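Local atomic coordinates of beta-glucosidase (Saccharopolyspora erythraea D, PDB entry 5M6G), a protein that probably hydrolyses terminal, non-reducing beta-D-glucosyl residues to release beta-D-glucose, as a two-domain enzyme of glycosyl hydrolase family 3. Residues A[102-107]-A[172-177]; A[109-114]-A[124-129]; A[138-143]-A[166-171]. One frame throughout, in Å; residues are numbered along the deposited sequence.

Contact 1: residues A[102-107]-A[172-177]. With MG (magnesium ion), chain F.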
loop_
_atom_site.group_PDB
_atom_site.type_symbol
_atom_site.label_atom_id
_atom_site.label_comp_id
_atom_site.label_asym_id
_atom_site.label_seq_id
_atom_site.Cartn_x
_atom_site.Cartn_y
_atom_site.Cartn_z
ATOM N N GLN A 102 -6.693 -20.374 4.486
ATOM C CA GLN A 102 -6.605 -21.669 3.809
ATOM C C GLN A 102 -7.209 -21.611 2.410
ATOM O O GLN A 102 -6.670 -22.205 1.466
ATOM C CB GLN A 102 -7.311 -22.753 4.629
ATOM C CG GLN A 102 -7.145 -24.125 3.989
ATOM C CD GLN A 102 -8.260 -25.088 4.320
ATOM O OE1 GLN A 102 -8.836 -25.037 5.406
ATOM N NE2 GLN A 102 -8.576 -25.977 3.374
ATOM N N ALA A 103 -8.347 -20.930 2.261
ATOM C CA ALA A 103 -8.992 -20.868 0.954
ATOM C C ALA A 103 -8.159 -20.080 -0.056
ATOM O O ALA A 103 -8.184 -20.397 -1.257
ATOM C CB ALA A 103 -10.388 -20.268 1.084
ATOM N N TRP A 104 -7.432 -19.053 0.394
ATOM C CA TRP A 104 -6.491 -18.385 -0.507
ATOM C C TRP A 104 -5.391 -19.341 -0.946
ATOM O O TRP A 104 -5.019 -19.374 -2.125
ATOM C CB TRP A 104 -5.867 -17.160 0.162
ATOM C CG TRP A 104 -6.718 -15.939 0.189
ATOM C CD1 TRP A 104 -7.713 -15.650 1.079
ATOM C CD2 TRP A 104 -6.635 -14.820 -0.703
ATOM N NE1 TRP A 104 -8.264 -14.421 0.790
ATOM C CE2 TRP A 104 -7.619 -13.893 -0.301
ATOM C CE3 TRP A 104 -5.831 -14.518 -1.815
ATOM C CZ2 TRP A 104 -7.814 -12.679 -0.957
ATOM C CZ3 TRP A 104 -6.030 -13.306 -2.473
ATOM C CH2 TRP A 104 -7.016 -12.406 -2.042
ATOM N N ALA A 105 -4.840 -20.117 -0.007
ATOM C CA ALA A 105 -3.802 -21.072 -0.382
ATOM C C ALA A 105 -4.339 -22.110 -1.362
ATOM O O ALA A 105 -3.654 -22.477 -2.326
ATOM C CB ALA A 105 -3.223 -21.750 0.857
ATOM N N ASP A 106 -5.568 -22.589 -1.135
ATOM C CA ASP A 106 -6.192 -23.524 -2.067
ATOM C C ASP A 106 -6.343 -22.900 -3.449
ATOM O O ASP A 106 -6.047 -23.536 -4.468
ATOM C CB ASP A 106 -7.555 -23.968 -1.540
ATOM C CG ASP A 106 -7.449 -24.846 -0.324
ATOM O OD1 ASP A 106 -6.333 -25.332 -0.028
ATOM O OD2 ASP A 106 -8.491 -25.050 0.338
ATOM N N MET A 107 -6.825 -21.656 -3.501
ATOM C CA MET A 107 -6.996 -20.985 -4.782
ATOM C C MET A 107 -5.667 -20.873 -5.516
ATOM O O MET A 107 -5.572 -21.186 -6.710
ATOM C CB MET A 107 -7.600 -19.598 -4.569
ATOM C CG MET A 107 -7.829 -18.813 -5.871
ATOM S SD MET A 107 -8.393 -17.145 -5.494
ATOM C CE MET A 107 -6.893 -16.416 -4.848
ATOM N N THR A 172 -0.249 -18.104 1.952
ATOM C CA THR A 172 -1.273 -18.308 0.943
ATOM C C THR A 172 -0.681 -18.665 -0.413
ATOM O O THR A 172 -1.432 -18.811 -1.382
ATOM C CB THR A 172 -2.157 -17.055 0.808
ATOM O OG1 THR A 172 -1.400 -15.965 0.265
ATOM C CG2 THR A 172 -2.726 -16.632 2.166
ATOM N N GLY A 173 0.642 -18.801 -0.511
ATOM C CA GLY A 173 1.297 -19.138 -1.757
ATOM C C GLY A 173 1.675 -17.940 -2.608
ATOM O O GLY A 173 2.659 -18.005 -3.349
ATOM N N ILE A 174 0.917 -16.846 -2.500
ATOM C CA ILE A 174 1.133 -15.681 -3.348
ATOM C C ILE A 174 2.576 -15.211 -3.226
ATOM O O ILE A 174 3.160 -15.200 -2.136
ATOM C CB ILE A 174 0.117 -14.588 -2.968
ATOM C CG1 ILE A 174 -1.300 -15.081 -3.297
ATOM C CG2 ILE A 174 0.444 -13.264 -3.668
ATOM C CD1 ILE A 174 -2.431 -14.149 -2.834
ATOM N N ASP A 175 3.169 -14.851 -4.365
ATOM C CA ASP A 175 4.606 -14.692 -4.491
ATOM C C ASP A 175 5.065 -13.253 -4.491
ATOM O O ASP A 175 6.272 -13.016 -4.467
ATOM C CB ASP A 175 5.075 -15.336 -5.800
ATOM C CG ASP A 175 4.523 -16.718 -5.963
ATOM O OD1 ASP A 175 4.946 -17.581 -5.169
ATOM O OD2 ASP A 175 3.645 -16.917 -6.826
ATOM N N TRP A 176 4.141 -12.302 -4.521
ATOM C CA TRP A 176 4.448 -10.980 -5.057
ATOM C C TRP A 176 3.415 -10.006 -4.525
ATOM O O TRP A 176 2.218 -10.197 -4.760
ATOM C CB TRP A 176 4.426 -11.057 -6.595
ATOM C CG TRP A 176 4.683 -9.799 -7.377
ATOM C CD1 TRP A 176 5.115 -8.578 -6.913
ATOM C CD2 TRP A 176 4.504 -9.652 -8.794
ATOM N NE1 TRP A 176 5.227 -7.686 -7.973
ATOM C CE2 TRP A 176 4.848 -8.321 -9.131
ATOM C CE3 TRP A 176 4.087 -10.524 -9.814
ATOM C CZ2 TRP A 176 4.794 -7.846 -10.446
ATOM C CZ3 TRP A 176 4.034 -10.052 -11.120
ATOM C CH2 TRP A 176 4.389 -8.724 -11.425
ATOM N N SER A 177 3.863 -8.998 -3.779
ATOM C CA SER A 177 2.985 -7.940 -3.303
ATOM C C SER A 177 3.267 -6.655 -4.063
ATOM O O SER A 177 4.425 -6.334 -4.347
ATOM C CB SER A 177 3.154 -7.679 -1.806
ATOM O OG SER A 177 2.309 -6.611 -1.399
HETATM MG MG MG F . 4.631 -18.547 -3.269
HETATM O O HOH W 1 5.169 -17.042 -1.848
HETATM O O HOH W 2 4.623 -20.265 -4.619
HETATM O O HOH W 3 6.574 -19.088 -3.307
HETATM O O HOH W 4 4.534 -19.896 -1.747
#
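Trp104 overlaps both ends of the turn that follows helix 155-170: its CB leans on the methyl of Thr172, CG2 lying 3.8 Å away, and the six-membered part of its indole meets the tip of Ile174. Ile174 CD1 comes 3.6 Å from Trp104 CE3 and almost as near to CZ3, and the two side chains cross at a slant. The Trp104 ring is placed there by a first torsion of -79°, with CG anti to the carbonyl carbon, while at the far end of the indole NE1 is held by Asn99 OD1. Beside this apolar patch the two backbones come close. Ala105 CA sends a nearly straight CH...O contact to Thr172 O, 3.4 Å away, and no hydrogen bond runs between the two segments. The contact belongs to the alpha/beta architecture of the TIM-barrel-clan domain: helix 101-116 lies against the connection that leads from helix 155-170 into strand 176-177. Thr172 OG1 is hydrogen-bonded to Val169 O and His134 NE2, while its CG2 faces Trp104 CB. Gly173 then leaves helical geometry with phi 89°, a backbone angle at which a beta carbon would collide with the carbonyl oxygen of Thr172, so that glycine fits best. That turn brings Gly173 O to a magnesium ion at 2.0 Å; Asp175 OD1 and four waters fill the other positions, and water 1 also donates to Ile174 O. Asp175 OD2 is hydrogen-bonded to Tyr108 OH and Tyr126 N, which helps fix the rotation of the metal-binding carboxylate.

Contact 2: residues A[109-114]-A[124-129]. With SOR (sorbitol), chain L.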
loop_
_atom_site.group_PDB
_atom_site.type_symbol
_atom_site.label_atom_id
_atom_site.label_comp_id
_atom_site.label_asym_id
_atom_site.label_seq_id
_atom_site.Cartn_x
_atom_site.Cartn_y
_atom_site.Cartn_z
ATOM N N ASP A 109 -2.885 -22.716 -5.153
ATOM C CA ASP A 109 -2.422 -24.025 -5.608
ATOM C C ASP A 109 -3.214 -24.518 -6.806
ATOM O O ASP A 109 -2.673 -25.234 -7.660
ATOM C CB ASP A 109 -2.516 -25.046 -4.474
ATOM C CG ASP A 109 -1.453 -24.847 -3.426
ATOM O OD1 ASP A 109 -0.542 -24.027 -3.653
ATOM O OD2 ASP A 109 -1.519 -25.522 -2.380
ATOM N N SER A 110 -4.497 -24.168 -6.878
ATOM C CA SER A 110 -5.309 -24.575 -8.018
ATOM C C SER A 110 -4.792 -23.939 -9.306
ATOM O O SER A 110 -4.639 -24.615 -10.334
ATOM C CB SER A 110 -6.766 -24.199 -7.761
ATOM O OG SER A 110 -7.575 -24.490 -8.878
ATOM N N TYR A 111 -4.504 -22.636 -9.270
ATOM C CA TYR A 111 -3.918 -21.994 -10.447
ATOM C C TYR A 111 -2.570 -22.611 -10.789
ATOM O O TYR A 111 -2.276 -22.884 -11.961
ATOM C CB TYR A 111 -3.776 -20.494 -10.204
ATOM C CG TYR A 111 -5.028 -19.704 -10.501
ATOM C CD1 TYR A 111 -5.354 -19.367 -11.804
ATOM C CD2 TYR A 111 -5.884 -19.284 -9.469
ATOM C CE1 TYR A 111 -6.487 -18.641 -12.099
ATOM C CE2 TYR A 111 -7.029 -18.550 -9.759
ATOM C CZ TYR A 111 -7.324 -18.236 -11.078
ATOM O OH TYR A 111 -8.443 -17.503 -11.406
ATOM N N GLN A 112 -1.754 -22.878 -9.773
ATOM C CA GLN A 112 -0.413 -23.390 -10.016
ATOM C C GLN A 112 -0.450 -24.785 -10.631
ATOM O O GLN A 112 0.312 -25.073 -11.563
ATOM C CB GLN A 112 0.377 -23.385 -8.712
ATOM C CG GLN A 112 1.863 -23.516 -8.887
ATOM C CD GLN A 112 2.445 -22.369 -9.689
ATOM O OE1 GLN A 112 2.438 -22.408 -10.912
ATOM N NE2 GLN A 112 2.942 -21.340 -9.004
ATOM N N ARG A 113 -1.341 -25.661 -10.146
ATOM C CA ARG A 113 -1.438 -27.000 -10.733
ATOM C C ARG A 113 -1.686 -26.935 -12.237
ATOM O O ARG A 113 -1.085 -27.697 -13.013
ATOM C CB ARG A 113 -2.554 -27.806 -10.054
ATOM C CG ARG A 113 -2.221 -28.323 -8.663
ATOM C CD ARG A 113 -3.210 -29.414 -8.248
ATOM N NE ARG A 113 -4.531 -28.848 -8.030
ATOM C CZ ARG A 113 -4.925 -28.315 -6.877
ATOM N NH1 ARG A 113 -4.106 -28.295 -5.831
ATOM N NH2 ARG A 113 -6.144 -27.804 -6.767
ATOM N N ALA A 114 -2.571 -26.034 -12.669
ATOM C CA ALA A 114 -2.865 -25.908 -14.092
ATOM C C ALA A 114 -1.667 -25.366 -14.860
ATOM O O ALA A 114 -1.318 -25.892 -15.929
ATOM C CB ALA A 114 -4.089 -25.022 -14.298
ATOM N N LEU A 124 3.307 -20.365 -12.504
ATOM C CA LEU A 124 2.679 -19.058 -12.414
ATOM C C LEU A 124 3.313 -18.240 -11.295
ATOM O O LEU A 124 3.777 -18.784 -10.287
ATOM C CB LEU A 124 1.191 -19.240 -12.133
ATOM C CG LEU A 124 0.194 -18.167 -12.513
ATOM C CD1 LEU A 124 0.138 -18.042 -14.019
ATOM C CD2 LEU A 124 -1.155 -18.589 -11.959
ATOM N N ILE A 125 3.320 -16.919 -11.463
ATOM C CA ILE A 125 3.594 -15.993 -10.366
ATOM C C ILE A 125 2.292 -15.261 -10.063
ATOM O O ILE A 125 1.572 -14.846 -10.982
ATOM C CB ILE A 125 4.758 -15.030 -10.699
ATOM C CG1 ILE A 125 5.253 -14.290 -9.449
ATOM C CG2 ILE A 125 4.388 -14.031 -11.803
ATOM C CD1 ILE A 125 6.507 -13.457 -9.702
ATOM N N TYR A 126 1.943 -15.174 -8.784
ATOM C CA TYR A 126 0.675 -14.594 -8.368
ATOM C C TYR A 126 0.951 -13.304 -7.606
ATOM O O TYR A 126 1.779 -13.290 -6.695
ATOM C CB TYR A 126 -0.115 -15.575 -7.490
ATOM C CG TYR A 126 -1.606 -15.311 -7.447
ATOM C CD1 TYR A 126 -2.122 -14.203 -6.768
ATOM C CD2 TYR A 126 -2.500 -16.165 -8.091
ATOM C CE1 TYR A 126 -3.485 -13.963 -6.727
ATOM C CE2 TYR A 126 -3.867 -15.930 -8.058
ATOM C CZ TYR A 126 -4.355 -14.827 -7.372
ATOM O OH TYR A 126 -5.712 -14.593 -7.346
ATOM N N GLY A 127 0.269 -12.223 -7.992
ATOM C CA GLY A 127 0.434 -10.932 -7.341
ATOM C C GLY A 127 -0.798 -10.461 -6.590
ATOM O O GLY A 127 -1.916 -10.889 -6.892
ATOM N N VAL A 128 -0.613 -9.582 -5.606
ATOM C CA VAL A 128 -1.717 -9.101 -4.787
ATOM C C VAL A 128 -1.285 -7.780 -4.170
ATOM O O VAL A 128 -0.094 -7.519 -4.006
ATOM C CB VAL A 128 -2.084 -10.142 -3.697
ATOM C CG1 VAL A 128 -1.015 -10.193 -2.610
ATOM C CG2 VAL A 128 -3.434 -9.835 -3.088
ATOM N N ASP A 129 -2.258 -6.954 -3.793
ATOM C CA ASP A 129 -1.970 -5.776 -2.967
ATOM C C ASP A 129 -1.924 -6.213 -1.507
ATOM O O ASP A 129 -2.958 -6.355 -0.854
ATOM C CB ASP A 129 -3.013 -4.681 -3.162
ATOM C CG ASP A 129 -3.020 -4.124 -4.570
ATOM O OD1 ASP A 129 -2.130 -3.303 -4.897
ATOM O OD2 ASP A 129 -3.924 -4.507 -5.342
HETATM C C1 SOR L . -1.939 0.104 -7.451
HETATM C C2 SOR L . -2.555 -1.259 -7.191
HETATM C C3 SOR L . -3.683 -1.490 -8.191
HETATM C C4 SOR L . -4.564 -2.662 -7.767
HETATM C C5 SOR L . -5.971 -2.602 -8.369
HETATM C C6 SOR L . -6.854 -3.588 -7.610
HETATM O O1 SOR L . -1.308 0.592 -6.292
HETATM O O2 SOR L . -1.566 -2.265 -7.326
HETATM O O3 SOR L . -3.113 -1.755 -9.446
HETATM O O4 SOR L . -3.946 -3.880 -8.130
HETATM O O5 SOR L . -6.525 -1.294 -8.306
HETATM O O6 SOR L . -8.219 -3.304 -7.834
#
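Gln112 lays its amide against the backbone of Leu124 and grips that one residue twice. Its OE1 accepts from Leu124 N at 2.7 Å, the donor lying in the carbonyl plane on a lone pair, and its NE2 donates to Leu124 O at 3.0 Å in a nearly straight bond of 168°. The amide thus answers both polar groups of the residue just before strand 125-128, much as the edge of a neighbouring strand would. The side chain reaches this position by a bend at the second torsion, chi2 61°, which folds the amide back toward the strand. Replacing Gln112 by a leucine would probably leave both the N-H and the carbonyl of Leu124 without these partners and let the entry to the strand shift.

Next to the amide, Tyr111 and Leu124 make the apolar half of the contact, Tyr111 CB lying 3.7 Å from Leu124 CD2. The contact closes a beta-alpha-beta crossover, in which helix 101-116 links strand 87-90 to strand 125-128 and packs on the sheet of the TIM-barrel-clan domain. Further along the strand Tyr126 presents the edge of its ring, CE2, to Tyr111 CD2 at 4.2 Å. The hydroxyls of the two tyrosines are tied separately, Tyr111 OH to Ala75 O and Tyr126 OH to Ser90 OG. A second shell steadies the glutamine, since NE2 also donates to Pro386 O. Just beyond the other end of the strand, Asp129 binds the sorbitol with both carboxylate oxygens: sorbitol O2 donates to Asp129 OD1 at 2.7 Å and sorbitol O4 to Asp129 OD2 at 2.9 Å, while Asp310, Lys231, His232 and Arg192 bind the same molecule.

Contact 3: residues A[138-143]-A[166-171]. With MG (magnesium ion), chain E.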
loop_
_atom_site.group_PDB
_atom_site.type_symbol
_atom_site.label_atom_id
_atom_site.label_comp_id
_atom_site.label_asym_id
_atom_site.label_seq_id
_atom_site.Cartn_x
_atom_site.Cartn_y
_atom_site.Cartn_z
ATOM N N HIS A 138 -9.214 -12.157 5.159
ATOM C CA HIS A 138 -9.879 -12.016 6.445
ATOM C C HIS A 138 -9.075 -12.716 7.539
ATOM O O HIS A 138 -8.659 -13.869 7.386
ATOM C CB HIS A 138 -11.293 -12.582 6.370
ATOM C CG HIS A 138 -12.078 -12.358 7.620
ATOM N ND1 HIS A 138 -12.008 -13.206 8.704
ATOM C CD2 HIS A 138 -12.909 -11.351 7.979
ATOM C CE1 HIS A 138 -12.780 -12.739 9.670
ATOM N NE2 HIS A 138 -13.339 -11.618 9.252
ATOM N N GLY A 139 -8.840 -12.010 8.642
ATOM C CA GLY A 139 -8.064 -12.555 9.735
ATOM C C GLY A 139 -6.573 -12.328 9.640
ATOM O O GLY A 139 -5.847 -12.700 10.568
ATOM N N ALA A 140 -6.088 -11.743 8.547
ATOM C CA ALA A 140 -4.697 -11.340 8.456
ATOM C C ALA A 140 -4.460 -10.078 9.276
ATOM O O ALA A 140 -5.358 -9.252 9.448
ATOM C CB ALA A 140 -4.308 -11.088 6.998
ATOM N N THR A 141 -3.234 -9.936 9.772
ATOM C CA THR A 141 -2.841 -8.748 10.524
ATOM C C THR A 141 -2.920 -7.511 9.640
ATOM O O THR A 141 -2.411 -7.514 8.518
ATOM C CB THR A 141 -1.411 -8.915 11.038
ATOM O OG1 THR A 141 -1.267 -10.196 11.665
ATOM C CG2 THR A 141 -1.061 -7.820 12.028
ATOM N N ILE A 142 -3.534 -6.442 10.147
ATOM C CA ILE A 142 -3.642 -5.191 9.397
ATOM C C ILE A 142 -2.766 -4.146 10.079
ATOM O O ILE A 142 -3.050 -3.707 11.203
ATOM C CB ILE A 142 -5.094 -4.715 9.271
ATOM C CG1 ILE A 142 -5.961 -5.797 8.593
ATOM C CG2 ILE A 142 -5.152 -3.381 8.508
ATOM C CD1 ILE A 142 -5.503 -6.176 7.188
ATOM N N TYR A 143 -1.698 -3.743 9.393
ATOM C CA TYR A 143 -0.708 -2.806 9.896
ATOM C C TYR A 143 -1.142 -1.378 9.605
ATOM O O TYR A 143 -2.011 -1.146 8.756
ATOM C CB TYR A 143 0.662 -3.106 9.261
ATOM C CG TYR A 143 1.192 -4.460 9.695
ATOM C CD1 TYR A 143 1.839 -4.618 10.922
ATOM C CD2 TYR A 143 1.000 -5.584 8.905
ATOM C CE1 TYR A 143 2.292 -5.867 11.340
ATOM C CE2 TYR A 143 1.457 -6.833 9.303
ATOM C CZ TYR A 143 2.092 -6.971 10.523
ATOM O OH TYR A 143 2.538 -8.210 10.922
ATOM N N ALA A 166 5.283 -10.606 4.628
ATOM C CA ALA A 166 5.713 -11.615 3.666
ATOM C C ALA A 166 5.366 -13.020 4.154
ATOM O O ALA A 166 4.941 -13.872 3.365
ATOM C CB ALA A 166 7.212 -11.479 3.403
ATOM N N GLU A 167 5.515 -13.270 5.459
ATOM C CA GLU A 167 5.127 -14.570 5.997
ATOM C C GLU A 167 3.652 -14.845 5.769
ATOM O O GLU A 167 3.278 -15.957 5.370
ATOM C CB GLU A 167 5.447 -14.652 7.483
ATOM C CG GLU A 167 6.871 -15.025 7.790
ATOM C CD GLU A 167 7.073 -15.230 9.270
ATOM O OE1 GLU A 167 6.517 -14.428 10.053
ATOM O OE2 GLU A 167 7.756 -16.199 9.648
ATOM N N GLU A 168 2.790 -13.846 6.016
ATOM C CA GLU A 168 1.357 -14.095 5.899
ATOM C C GLU A 168 0.943 -14.247 4.444
ATOM O O GLU A 168 -0.000 -14.992 4.144
ATOM C CB GLU A 168 0.569 -12.982 6.605
ATOM C CG GLU A 168 0.947 -12.898 8.072
ATOM C CD GLU A 168 -0.080 -12.177 8.932
ATOM O OE1 GLU A 168 -1.173 -11.839 8.433
ATOM O OE2 GLU A 168 0.217 -11.965 10.117
ATOM N N VAL A 169 1.649 -13.572 3.537
ATOM C CA VAL A 169 1.386 -13.725 2.109
ATOM C C VAL A 169 1.881 -15.084 1.631
ATOM O O VAL A 169 1.172 -15.807 0.924
ATOM C CB VAL A 169 2.027 -12.562 1.322
ATOM C CG1 VAL A 169 1.991 -12.830 -0.196
ATOM C CG2 VAL A 169 1.321 -11.259 1.661
ATOM N N ALA A 170 3.094 -15.461 2.030
ATOM C CA ALA A 170 3.659 -16.727 1.572
ATOM C C ALA A 170 2.849 -17.913 2.078
ATOM O O ALA A 170 2.824 -18.967 1.430
ATOM C CB ALA A 170 5.118 -16.844 2.011
ATOM N N ALA A 171 2.172 -17.750 3.221
ATOM C CA ALA A 171 1.275 -18.781 3.732
ATOM C C ALA A 171 0.161 -19.088 2.745
ATOM O O ALA A 171 -0.331 -20.222 2.698
ATOM C CB ALA A 171 0.676 -18.340 5.070
HETATM MG MG MG E . 6.593 -13.978 11.945
HETATM O O HOH W 5 -0.822 -9.439 7.278
HETATM O O HOH W 6 8.741 -14.764 12.188
HETATM O O HOH W 7 5.882 -15.536 12.850
HETATM O O HOH W 8 7.044 -12.848 13.682
HETATM O O HOH W 9 7.614 -12.143 11.194
#
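The segment 138-143 belongs to the long loop between strand 125-128 and helix 146-152, and a buried carboxylate from helix 155-170 clasps it. Glu168, its chain extended beyond CG, presents both oxygens to a single residue, Thr141. Glu168 OE1 takes the backbone N-H of Thr141 at 3.1 Å, and Glu168 OE2 takes the hydroxyl, Thr141 OG1, at 2.8 Å. Each oxygen uses its syn lone pair, so the two donors lie side by side along the outer edge of the carboxylate, one at each oxygen, in a two-pronged grip. Thr141 can offer both because OG1 sits beside its own backbone N, anti to the carbonyl carbon (chi1 -48°). Ala140 adds a snug neighbour, its CB lying 3.5 Å from Glu168 OE1. Water 5 donates to Glu168 OE1 and to Thr141 O, bridging the two segments a third time. Glu168 OE2 is also hydrogen-bonded to His401 ND1 and Gly397 N. The same histidine binds a magnesium ion through NE2, and Glu167, the preceding residue of the helix, binds that ion through OE1 at 1.9 Å, with four waters completing the shell. Glu168 is therefore a second-shell residue of the magnesium site, orienting the imidazole of His401 while Glu167 touches the metal directly. With both oxygens engaged by several partners in a buried setting, the carboxylate is probably ionised, and its negative charge would be expected to favour a proton on ND1 of His401 and strengthen NE2 as a metal ligand.

In the fold
All three contacts lie within the N-terminal family 3 domain, on the same side of the chain's centre. Contacts 1 and 2 are neighbours, their centres 7 Å apart: both use helix 101-116, and their strands 176-177 and 125-128 are adjacent in the parallel sheet of the barrel. Contact 3 is about 10 Å from contact 1 and about 17 Å from contact 2, centre to centre. It joins the loop before helix 146-152 to the last turns of helix 155-170, which leads into strand 176-177. Along the chain contact 2 closes before contact 3 opens, and contact 1 spans both. Together they put the sorbitol pocket at the end of strand 125-128 and two magnesium sites in one sector of the domain.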